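Local structure of uncharacterized protein (Bacteroides ovatus, 3P02) at residues V251-D256 with K263-V268; T189-F194 with F213-G218; V27-A32 with F111-L116; F195-R200 with I272-V277. The protein is of unknown function but joins an N-terminal domain of the E-set clan to a BT_3044-like C-terminal beta domain. One frame throughout, in Å; residues are numbered along the deposited sequence. Where two conformers were deposited one is given.

Interaction 1: V251-D256 with K263-V268; sequences VSSEMD and KHTYIV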
# COMPACT_ATOMS: atom_id res chain seq x y z
N VAL A 251 -18.64 -4.86 -12.35
CA VAL A 251 -17.99 -3.54 -12.32
C VAL A 251 -18.91 -2.59 -13.00
O VAL A 251 -19.32 -2.86 -14.14
CB VAL A 251 -16.58 -3.50 -12.97
CG1 VAL A 251 -16.00 -2.09 -12.92
CG2 VAL A 251 -15.62 -4.46 -12.32
N SER A 252 -19.20 -1.44 -12.38
CA SER A 252 -20.03 -0.39 -13.00
C SER A 252 -19.57 0.96 -12.52
O SER A 252 -18.93 1.07 -11.47
CB SER A 252 -21.51 -0.57 -12.64
OG SER A 252 -21.66 -0.63 -11.23
N SER A 253 -19.87 1.98 -13.30
CA SER A 253 -19.51 3.35 -12.96
C SER A 253 -20.62 4.24 -13.37
O SER A 253 -21.37 3.92 -14.31
CB SER A 253 -18.24 3.79 -13.68
OG SER A 253 -17.08 3.14 -13.18
N GLU A 254 -20.74 5.38 -12.70
CA GLU A 254 -21.68 6.43 -13.06
C GLU A 254 -21.10 7.75 -12.58
O GLU A 254 -20.39 7.79 -11.58
CB GLU A 254 -23.07 6.20 -12.47
CG GLU A 254 -23.14 6.40 -10.96
CD GLU A 254 -24.40 5.90 -10.28
OE1 GLU A 254 -25.42 5.69 -10.97
OE2 GLU A 254 -24.36 5.71 -9.04
N MSE A 255 -21.43 8.82 -13.27
CA MSE A 255 -20.99 10.14 -12.83
C MSE A 255 -21.95 10.63 -11.76
O MSE A 255 -23.15 10.34 -11.83
CB MSE A 255 -20.95 11.12 -14.02
CG MSE A 255 -20.03 10.64 -15.15
SE MSE A 255 -18.21 10.29 -14.54
CE MSE A 255 -17.77 12.11 -13.98
N ASP A 256 -21.45 11.38 -10.78
CA ASP A 256 -22.31 11.96 -9.75
C ASP A 256 -23.33 12.92 -10.38
O ASP A 256 -23.03 13.60 -11.37
CB ASP A 256 -21.47 12.69 -8.71
CG ASP A 256 -22.21 12.99 -7.43
OD1 ASP A 256 -22.35 12.08 -6.60
OD2 ASP A 256 -22.60 14.15 -7.23
N LYS A 263 -16.66 10.69 -10.47
CA LYS A 263 -17.07 9.36 -10.91
C LYS A 263 -17.24 8.43 -9.71
O LYS A 263 -16.37 8.39 -8.84
CB LYS A 263 -16.01 8.79 -11.87
CG LYS A 263 -16.37 7.39 -12.42
CD LYS A 263 -15.63 7.08 -13.72
CE LYS A 263 -14.21 6.66 -13.50
NZ LYS A 263 -13.53 6.27 -14.76
N HIS A 264 -18.34 7.67 -9.69
CA HIS A 264 -18.52 6.61 -8.71
C HIS A 264 -18.24 5.31 -9.42
O HIS A 264 -18.85 5.06 -10.47
CB HIS A 264 -19.94 6.61 -8.13
CG HIS A 264 -20.28 7.87 -7.42
ND1 HIS A 264 -19.72 8.19 -6.21
CD2 HIS A 264 -21.12 8.85 -7.78
CE1 HIS A 264 -20.23 9.36 -5.87
NE2 HIS A 264 -21.08 9.80 -6.79
N THR A 265 -17.27 4.54 -8.92
CA THR A 265 -16.93 3.24 -9.50
C THR A 265 -17.23 2.16 -8.47
O THR A 265 -16.72 2.22 -7.34
CB THR A 265 -15.49 3.19 -9.99
OG1 THR A 265 -15.39 4.09 -11.10
CG2 THR A 265 -15.07 1.78 -10.42
N TYR A 266 -18.04 1.16 -8.87
CA TYR A 266 -18.44 0.08 -7.96
C TYR A 266 -17.92 -1.25 -8.43
O TYR A 266 -18.00 -1.56 -9.63
CB TYR A 266 -19.99 0.00 -7.88
CG TYR A 266 -20.67 1.34 -7.69
CD1 TYR A 266 -20.67 1.97 -6.44
CD2 TYR A 266 -21.31 1.98 -8.74
CE1 TYR A 266 -21.29 3.21 -6.26
CE2 TYR A 266 -21.95 3.20 -8.57
CZ TYR A 266 -21.95 3.81 -7.32
OH TYR A 266 -22.57 5.02 -7.17
N ILE A 267 -17.35 -2.03 -7.50
CA ILE A 267 -16.95 -3.40 -7.77
C ILE A 267 -17.65 -4.22 -6.73
O ILE A 267 -17.50 -3.95 -5.53
CB ILE A 267 -15.43 -3.66 -7.80
CG1 ILE A 267 -14.77 -2.75 -8.85
CG2 ILE A 267 -15.14 -5.15 -8.14
CD1 ILE A 267 -13.23 -2.75 -8.78
N VAL A 268 -18.43 -5.22 -7.16
CA VAL A 268 -19.12 -6.06 -6.20
C VAL A 268 -18.72 -7.50 -6.48
O VAL A 268 -18.87 -7.96 -7.60
CB VAL A 268 -20.66 -5.87 -6.20
CG1 VAL A 268 -21.32 -6.77 -5.15
CG2 VAL A 268 -21.04 -4.41 -5.97
O HOH W 1 -20.90 -3.22 -9.82
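S252, E254 and D256 face Y266 and H264 across a beta hairpin formed by strands 242-255 and 262-278. S252 with Y266 and E254 with H264 are antiparallel hydrogen-bonded pairs. The Y266 N to S252 O bond is the shortest of the four backbone bonds, at 2.7 Å. On the face carrying Y266, E254 and H264, the side chains add a polar layer. E254 CG sits between its own N and carbonyl carbon (chi1 71°), and the extended chain brings OE2 to the edge of the Y266 ring. Y266 OH donates to E254 OE2 at 2.7 Å, on the anti side of the carboxylate. The carboxylate stands 81° from the plane of the ring. S252 OG lies at the same ring's edge, 3.6 Å from Y266 CD2. A phenylalanine in place of Y266 would probably leave E254 OE2 without its donor and the carboxylate free to turn. H264 NE2 points in its ring plane at the anti lone pair of D256 OD1, 2.6 Å away and almost straight at 175°. H264 ND1 bonds to D300 of strand 287-302, so the imidazole lies between two carboxylates, which would probably favour its protonated form. On the other face S253 OG and T265 OG1 share a hydrogen bond of 2.8 Å. V251 CG2 packs on I267 CG1. Such polar cross-strand pairs are typical of a beta hairpin within a larger antiparallel sheet.

Interaction 2: T189-F194 with F213-G218; sequences TDSIVF and FLQFTG
F194 and F213 form a non-hydrogen-bonded pair between strands 192-196 and 211-220. F194 CB lies over one face of the F213 ring, near its rim, 4.0 Å from F213 CD2. The two ring planes are 58° apart, an oblique pairing. I192 CG2 comes to the edge of the F213 ring, 4.1 Å from CD2. I192 CG1 turns the other way and packs on Q215 CG at 3.8 Å. On the opposite face of the sheet V193 meets L214 and F216. V193 CG1 is anti to the carbonyl carbon (chi1 -61°), leaving CG2 between that carbon and N. From there CG2 touches L214 CB and, in the plane of the F216 ring, F216 CE1, both at 3.8 Å. S191 O lies in that plane too, 3.4 Å from F216 CD1. The same oxygen accepts the backbone N of F216 at 2.9 Å, with the N-H nearly straight. V193 and L214 exchange two backbone bonds. F216 stacks on F157 and F213 on W233. In one modelled conformer a water bonds S191 OG, Q215 NE2 and F216 O. So V193, F194, F213, L214 and F216 bury apolar surface, while partly exposed S191 and Q215 probably rely on water.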
# COMPACT_ATOMS: atom_id res chain seq x y z
N THR A 189 -0.69 -8.71 -9.08
CA THR A 189 -0.50 -8.27 -10.47
C THR A 189 -1.59 -7.23 -10.78
O THR A 189 -2.25 -6.74 -9.85
CB THR A 189 -0.57 -9.47 -11.45
OG1 THR A 189 -1.91 -9.97 -11.46
CG2 THR A 189 0.42 -10.59 -11.13
N ASP A 190 -1.84 -6.94 -12.06
CA ASP A 190 -2.92 -6.02 -12.37
C ASP A 190 -4.31 -6.68 -12.16
O ASP A 190 -5.29 -5.95 -12.04
CB ASP A 190 -2.81 -5.47 -13.81
CG ASP A 190 -2.86 -6.50 -14.94
OD1 ASP A 190 -2.70 -7.70 -14.65
OD2 ASP A 190 -2.93 -6.09 -16.11
N SER A 191 -4.40 -8.03 -12.12
CA SER A 191 -5.69 -8.72 -12.00
C SER A 191 -5.78 -9.64 -10.77
O SER A 191 -6.89 -10.10 -10.45
CB SER A 191 -5.99 -9.54 -13.26
OG SER A 191 -5.11 -10.64 -13.42
N ILE A 192 -4.64 -9.94 -10.11
CA ILE A 192 -4.62 -10.84 -8.95
C ILE A 192 -4.35 -10.00 -7.70
O ILE A 192 -3.45 -9.14 -7.69
CB ILE A 192 -3.56 -11.98 -9.10
CG1 ILE A 192 -3.84 -12.86 -10.36
CG2 ILE A 192 -3.48 -12.85 -7.79
CD1 ILE A 192 -2.65 -13.81 -10.67
N VAL A 193 -5.17 -10.24 -6.67
CA VAL A 193 -5.04 -9.61 -5.37
C VAL A 193 -5.06 -10.71 -4.31
O VAL A 193 -5.29 -11.87 -4.62
CB VAL A 193 -6.20 -8.58 -5.10
CG1 VAL A 193 -6.21 -7.43 -6.12
CG2 VAL A 193 -7.56 -9.27 -5.02
N PHE A 194 -4.86 -10.32 -3.06
CA PHE A 194 -5.12 -11.25 -1.96
C PHE A 194 -5.66 -10.48 -0.78
O PHE A 194 -5.40 -9.29 -0.64
CB PHE A 194 -3.89 -12.05 -1.53
CG PHE A 194 -2.75 -11.24 -0.97
CD1 PHE A 194 -2.70 -10.92 0.39
CD2 PHE A 194 -1.71 -10.82 -1.80
CE1 PHE A 194 -1.62 -10.19 0.91
CE2 PHE A 194 -0.65 -10.06 -1.28
CZ PHE A 194 -0.60 -9.77 0.07
N PHE A 213 -6.14 -15.70 -2.33
CA PHE A 213 -5.96 -15.01 -3.59
C PHE A 213 -7.25 -14.95 -4.37
O PHE A 213 -8.03 -15.91 -4.36
CB PHE A 213 -4.89 -15.71 -4.43
CG PHE A 213 -3.49 -15.70 -3.85
CD1 PHE A 213 -3.10 -16.66 -2.92
CD2 PHE A 213 -2.59 -14.71 -4.20
CE1 PHE A 213 -1.81 -16.61 -2.33
CE2 PHE A 213 -1.30 -14.67 -3.64
CZ PHE A 213 -0.92 -15.63 -2.71
N LEU A 214 -7.45 -13.83 -5.07
CA LEU A 214 -8.58 -13.59 -5.98
C LEU A 214 -8.06 -13.14 -7.29
O LEU A 214 -7.21 -12.23 -7.33
CB LEU A 214 -9.54 -12.50 -5.43
CG LEU A 214 -10.33 -12.90 -4.16
CD1 LEU A 214 -10.94 -11.64 -3.50
CD2 LEU A 214 -11.41 -13.95 -4.49
N GLN A 215 -8.57 -13.74 -8.36
CA GLN A 215 -8.20 -13.32 -9.71
C GLN A 215 -9.44 -12.82 -10.43
O GLN A 215 -10.44 -13.52 -10.47
CB GLN A 215 -7.54 -14.47 -10.49
CG GLN A 215 -7.13 -14.10 -11.92
CD GLN A 215 -6.48 -15.26 -12.62
OE1 GLN A 215 -6.01 -16.21 -11.99
NE2 GLN A 215 -6.42 -15.21 -13.94
N PHE A 216 -9.36 -11.60 -10.96
CA PHE A 216 -10.45 -10.98 -11.72
C PHE A 216 -10.24 -11.29 -13.18
O PHE A 216 -9.35 -10.69 -13.81
CB PHE A 216 -10.46 -9.46 -11.46
CG PHE A 216 -10.79 -9.10 -10.04
CD1 PHE A 216 -9.82 -9.14 -9.03
CD2 PHE A 216 -12.09 -8.77 -9.68
CE1 PHE A 216 -10.14 -8.83 -7.71
CE2 PHE A 216 -12.41 -8.43 -8.36
CZ PHE A 216 -11.42 -8.48 -7.37
N THR A 217 -10.99 -12.22 -13.74
CA THR A 217 -10.80 -12.57 -15.16
C THR A 217 -11.57 -11.61 -16.06
O THR A 217 -12.50 -10.94 -15.62
CB THR A 217 -11.28 -14.03 -15.45
OG1 THR A 217 -12.71 -14.03 -15.65
CG2 THR A 217 -10.84 -15.05 -14.36
N GLY A 218 -11.27 -11.66 -17.34
CA GLY A 218 -12.05 -10.88 -18.30
C GLY A 218 -13.15 -11.69 -18.96
O GLY A 218 -13.72 -11.25 -19.98
O HOH W 2 -6.78 -12.32 -15.06

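Interaction 3: V27-A32 with F111-L116; sequences VHVRYA and FSLDGL. With EDO (1,2-ethanediol), chain G.
V27, V29 and Y31 meet F111, L113 and the turn that follows, where two sheets of the N-terminal domain pack face to face. This is consistent with the sandwich folds of the E-set clan. V27 CG1 touches F111 CE2 at 3.8 Å. L113 CD1 nestles against V29, within 3.9 Å of its CB, CG1 and CG2, with CG2 the nearest at 3.8 Å. Y31 makes the one hydrogen bond between the two segments. Its OH accepts the backbone N of G115 at 3.0 Å, with the N-H bent to 150°. D114 CA lies 3.3 Å from the same OH. A water in the plane of the Y31 ring also bonds this OH, at 2.7 Å, and reaches D114 OD2 only weakly. An alanine in place of Y31 would probably leave the G115 N without its acceptor and open a gap beside D114. In the next shell, Y37 and Y39 of strand 36-45 pack on V27, while V29 and Y31 form backbone bonds with strand 146-154. D114 is held by its OD1, which accepts the N of A35. A 1,2-ethanediol modelled beside D114 O, probably left from crystallisation, is doubtfully placed. Residues L113 to L116 make a type II turn, with G115 at a phi of 82°. The turn closes where L116 N bonds to L113 O at 2.9 Å.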
# COMPACT_ATOMS: atom_id res chain seq x y z
N VAL A 27 3.72 6.69 -1.60
CA VAL A 27 3.96 6.86 -3.03
C VAL A 27 3.03 5.89 -3.73
O VAL A 27 3.20 4.68 -3.60
CB VAL A 27 5.46 6.61 -3.38
CG1 VAL A 27 5.67 6.67 -4.90
CG2 VAL A 27 6.36 7.65 -2.69
N HIS A 28 2.04 6.41 -4.45
CA HIS A 28 1.02 5.56 -5.06
C HIS A 28 1.49 5.03 -6.41
O HIS A 28 1.73 5.81 -7.33
CB HIS A 28 -0.27 6.36 -5.22
CG HIS A 28 -0.78 6.91 -3.93
ND1 HIS A 28 -1.34 8.17 -3.86
CD2 HIS A 28 -0.76 6.37 -2.68
CE1 HIS A 28 -1.68 8.33 -2.60
NE2 HIS A 28 -1.34 7.28 -1.85
N VAL A 29 1.61 3.70 -6.52
CA VAL A 29 2.16 3.08 -7.73
C VAL A 29 1.15 2.11 -8.35
O VAL A 29 0.86 1.06 -7.75
CB VAL A 29 3.52 2.36 -7.45
CG1 VAL A 29 4.10 1.79 -8.76
CG2 VAL A 29 4.54 3.32 -6.78
N ARG A 30 0.72 2.40 -9.59
CA ARG A 30 -0.19 1.47 -10.28
C ARG A 30 0.53 0.23 -10.78
O ARG A 30 1.55 0.35 -11.46
CB ARG A 30 -0.91 2.13 -11.47
CG ARG A 30 -1.91 1.14 -12.09
CD ARG A 30 -2.68 1.72 -13.22
NE ARG A 30 -3.80 2.55 -12.77
CZ ARG A 30 -5.02 2.11 -12.47
NH1 ARG A 30 -5.26 0.80 -12.38
NH2 ARG A 30 -5.97 2.96 -12.16
N TYR A 31 -0.04 -0.94 -10.48
CA TYR A 31 0.38 -2.21 -11.04
C TYR A 31 -0.46 -2.43 -12.31
O TYR A 31 -1.64 -2.81 -12.23
CB TYR A 31 0.22 -3.39 -10.06
CG TYR A 31 1.25 -4.49 -10.25
CD1 TYR A 31 1.40 -5.14 -11.47
CD2 TYR A 31 2.06 -4.90 -9.19
CE1 TYR A 31 2.36 -6.14 -11.65
CE2 TYR A 31 3.03 -5.89 -9.36
CZ TYR A 31 3.15 -6.53 -10.58
OH TYR A 31 4.12 -7.50 -10.72
N ALA A 32 0.13 -2.10 -13.46
CA ALA A 32 -0.51 -2.33 -14.77
C ALA A 32 0.21 -3.54 -15.42
O ALA A 32 0.37 -4.56 -14.72
CB ALA A 32 -0.41 -1.07 -15.61
N PHE A 111 10.53 4.01 -9.34
CA PHE A 111 10.15 2.75 -8.71
C PHE A 111 9.81 1.72 -9.79
O PHE A 111 9.12 2.06 -10.76
CB PHE A 111 8.93 2.96 -7.81
CG PHE A 111 9.27 3.73 -6.56
CD1 PHE A 111 9.89 3.10 -5.48
CD2 PHE A 111 9.04 5.10 -6.48
CE1 PHE A 111 10.18 3.80 -4.31
CE2 PHE A 111 9.35 5.81 -5.31
CZ PHE A 111 9.93 5.15 -4.24
N SER A 112 10.28 0.48 -9.60
CA SER A 112 10.01 -0.66 -10.50
C SER A 112 9.63 -1.80 -9.59
O SER A 112 10.50 -2.47 -9.05
CB SER A 112 11.23 -0.97 -11.35
OG SER A 112 11.54 0.12 -12.20
N LEU A 113 8.31 -1.93 -9.30
CA LEU A 113 7.86 -2.86 -8.26
C LEU A 113 7.27 -4.19 -8.68
O LEU A 113 6.67 -4.85 -7.83
CB LEU A 113 6.83 -2.11 -7.39
CG LEU A 113 7.25 -0.67 -6.93
CD1 LEU A 113 6.20 -0.07 -6.04
CD2 LEU A 113 8.60 -0.69 -6.16
N ASP A 114 7.49 -4.62 -9.93
CA ASP A 114 6.99 -5.94 -10.35
C ASP A 114 7.49 -7.01 -9.42
O ASP A 114 8.67 -7.02 -9.05
CB ASP A 114 7.43 -6.24 -11.80
CG ASP A 114 6.83 -5.27 -12.80
OD1 ASP A 114 6.92 -4.04 -12.56
OD2 ASP A 114 6.39 -5.73 -13.85
N GLY A 115 6.57 -7.83 -8.94
CA GLY A 115 6.94 -8.91 -8.04
C GLY A 115 7.10 -8.53 -6.57
O GLY A 115 7.36 -9.42 -5.76
N LEU A 116 6.92 -7.23 -6.21
CA LEU A 116 7.05 -6.80 -4.82
C LEU A 116 6.02 -7.52 -3.97
O LEU A 116 4.86 -7.60 -4.37
CB LEU A 116 6.87 -5.28 -4.70
CG LEU A 116 7.13 -4.70 -3.29
CD1 LEU A 116 8.59 -4.85 -2.87
CD2 LEU A 116 6.71 -3.23 -3.23
C1 EDO G . 12.45 -4.83 -10.26
O1 EDO G . 13.34 -5.90 -9.87
C2 EDO G . 11.01 -5.22 -9.97
O2 EDO G . 10.86 -6.61 -10.21
O HOH W 3 4.54 -8.43 -13.18

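Interaction 4: F195-R200 with I272-V277; sequences FYAGQR and IDFDFV. With EDO (1,2-ethanediol), chain D.
F274 reaches from strand 262-278 to F195 and A197 of the 195-200 segment. Its CB points toward that segment, and CG lies between the backbone N and carbonyl carbon (chi1 62°). Further out the ring divides its contacts. CE1 meets A197 CB at 4.2 Å, the methyl lying at the ring's edge. CE2 and CZ both reach F195 CZ, each at 4.0 Å, so the two phenylalanines meet tip to tip. F274 CE2 lies near the plane of the F195 ring, at its edge. Two residues on, F276 offers a face instead. A197 CB sits over the centre of the F276 ring, 3.9 Å from the centroid and 3° off the normal, a clear CH-pi contact. One small methyl thus serves two aromatic rings, one at the edge and one on the face. F276 CZ also comes within 3.5 Å of G198 N. A197 to R200 form a type I' turn, in which both G198 and Q199 have positive phi. R200 NH1 bonds back to G198 O at 3.0 Å and also makes a salt bridge with D278. M291 of strand 287-302 packs on A197, F274 and F276. Strands 192-196 and 262-278 are not neighbours in the sheet. Contact between strands four places apart, with no hydrogen bond across, is consistent with a strongly curled antiparallel sheet whose inner face is packed with apolar side chains.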
# COMPACT_ATOMS: atom_id res chain seq x y z
N PHE A 195 -6.42 -11.17 0.05
CA PHE A 195 -6.85 -10.62 1.32
C PHE A 195 -6.47 -11.69 2.33
O PHE A 195 -6.03 -12.78 1.94
CB PHE A 195 -8.35 -10.28 1.32
CG PHE A 195 -9.29 -11.46 1.22
CD1 PHE A 195 -9.60 -12.02 -0.02
CD2 PHE A 195 -9.85 -12.02 2.36
CE1 PHE A 195 -10.42 -13.16 -0.11
CE2 PHE A 195 -10.72 -13.13 2.26
CZ PHE A 195 -11.00 -13.68 1.03
N TYR A 196 -6.70 -11.41 3.62
CA TYR A 196 -6.41 -12.42 4.63
C TYR A 196 -7.69 -12.99 5.22
O TYR A 196 -8.58 -12.24 5.61
CB TYR A 196 -5.57 -11.82 5.79
CG TYR A 196 -4.28 -11.17 5.36
CD1 TYR A 196 -3.23 -11.93 4.85
CD2 TYR A 196 -4.10 -9.79 5.46
CE1 TYR A 196 -2.03 -11.33 4.44
CE2 TYR A 196 -2.90 -9.18 5.10
CZ TYR A 196 -1.87 -9.96 4.59
OH TYR A 196 -0.70 -9.33 4.24
N ALA A 197 -7.75 -14.31 5.35
CA ALA A 197 -8.85 -14.97 6.02
C ALA A 197 -8.74 -14.78 7.56
O ALA A 197 -7.67 -14.40 8.07
CB ALA A 197 -8.84 -16.46 5.68
N GLY A 198 -9.83 -15.10 8.28
CA GLY A 198 -9.81 -15.13 9.74
C GLY A 198 -9.47 -13.86 10.49
O GLY A 198 -8.80 -13.91 11.53
N GLN A 199 -9.95 -12.73 9.96
CA GLN A 199 -9.80 -11.38 10.54
C GLN A 199 -8.35 -10.87 10.53
O GLN A 199 -8.07 -9.82 11.10
CB GLN A 199 -10.39 -11.30 11.96
CG GLN A 199 -11.88 -11.21 11.95
CD GLN A 199 -12.42 -10.75 13.27
OE1 GLN A 199 -12.12 -11.33 14.31
NE2 GLN A 199 -13.26 -9.73 13.24
N ARG A 200 -7.45 -11.57 9.82
CA ARG A 200 -6.06 -11.10 9.74
C ARG A 200 -5.98 -9.80 8.93
O ARG A 200 -6.82 -9.50 8.06
CB ARG A 200 -5.13 -12.18 9.13
CG ARG A 200 -4.47 -13.13 10.16
CD ARG A 200 -5.49 -13.86 11.03
NE ARG A 200 -4.84 -14.84 11.88
CZ ARG A 200 -5.48 -15.81 12.54
NH1 ARG A 200 -6.81 -15.87 12.51
NH2 ARG A 200 -4.80 -16.69 13.26
N ILE A 272 -18.57 -15.94 -2.69
CA ILE A 272 -17.41 -16.42 -1.92
C ILE A 272 -17.97 -17.41 -0.90
O ILE A 272 -18.92 -17.09 -0.20
CB ILE A 272 -16.66 -15.27 -1.23
CG1 ILE A 272 -16.14 -14.27 -2.29
CG2 ILE A 272 -15.49 -15.84 -0.39
CD1 ILE A 272 -15.59 -12.91 -1.63
N ASP A 273 -17.37 -18.59 -0.81
CA ASP A 273 -17.80 -19.59 0.16
C ASP A 273 -16.67 -20.58 0.33
O ASP A 273 -16.44 -21.41 -0.55
CB ASP A 273 -19.10 -20.30 -0.28
CG ASP A 273 -19.71 -21.24 0.75
OD1 ASP A 273 -19.01 -21.61 1.72
OD2 ASP A 273 -20.89 -21.59 0.59
N PHE A 274 -15.91 -20.46 1.43
CA PHE A 274 -14.82 -21.39 1.64
C PHE A 274 -14.59 -21.72 3.08
O PHE A 274 -14.68 -20.85 3.95
CB PHE A 274 -13.49 -20.88 1.02
CG PHE A 274 -12.96 -19.59 1.61
CD1 PHE A 274 -12.13 -19.60 2.74
CD2 PHE A 274 -13.31 -18.36 1.08
CE1 PHE A 274 -11.63 -18.41 3.30
CE2 PHE A 274 -12.78 -17.17 1.61
CZ PHE A 274 -11.96 -17.21 2.73
N ASP A 275 -14.19 -22.97 3.31
CA ASP A 275 -13.72 -23.40 4.61
C ASP A 275 -12.23 -23.13 4.73
O ASP A 275 -11.50 -23.21 3.73
CB ASP A 275 -13.98 -24.91 4.84
CG ASP A 275 -15.41 -25.32 5.02
OD1 ASP A 275 -16.27 -24.44 5.34
OD2 ASP A 275 -15.68 -26.54 4.93
N PHE A 276 -11.76 -22.89 5.96
CA PHE A 276 -10.33 -22.77 6.25
C PHE A 276 -10.16 -23.04 7.71
O PHE A 276 -11.12 -22.98 8.48
CB PHE A 276 -9.75 -21.41 5.85
CG PHE A 276 -10.11 -20.32 6.83
CD1 PHE A 276 -11.35 -19.69 6.77
CD2 PHE A 276 -9.21 -19.95 7.84
CE1 PHE A 276 -11.69 -18.73 7.73
CE2 PHE A 276 -9.56 -19.01 8.80
CZ PHE A 276 -10.79 -18.39 8.74
N VAL A 277 -8.91 -23.30 8.10
CA VAL A 277 -8.61 -23.59 9.49
C VAL A 277 -7.72 -22.49 10.07
O VAL A 277 -6.74 -22.08 9.42
CB VAL A 277 -7.90 -24.98 9.56
CG1 VAL A 277 -7.40 -25.29 10.96
CG2 VAL A 277 -8.83 -26.09 9.06
C1 EDO D . -9.98 -15.11 14.46
O1 EDO D . -9.10 -14.06 14.06
C2 EDO D . -11.41 -14.78 14.08
O2 EDO D . -11.97 -13.86 15.02

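In the fold
Interactions 1, 2 and 4 all belong to the ten-stranded antiparallel sheet of the C-terminal domain; interaction 3 lies in the N-terminal one. Interaction 1 is a surface contact, and polar side chains join its backbone bonds. The other three are mainly buried. Interaction 2 pairs neighbouring strands and relies on backbone bonds and aromatic packing. Interaction 4 joins strand 192-196 and the turn after it to a non-neighbouring strand, with no hydrogen bond across. It shares strand 192-196 with interaction 2, where L214 touches F195, and strand 262-278 with interaction 1. I267 of interaction 1 packs on F216 of interaction 2. One meeting place of the two regions is D190 against Y31 and A32 of interaction 3.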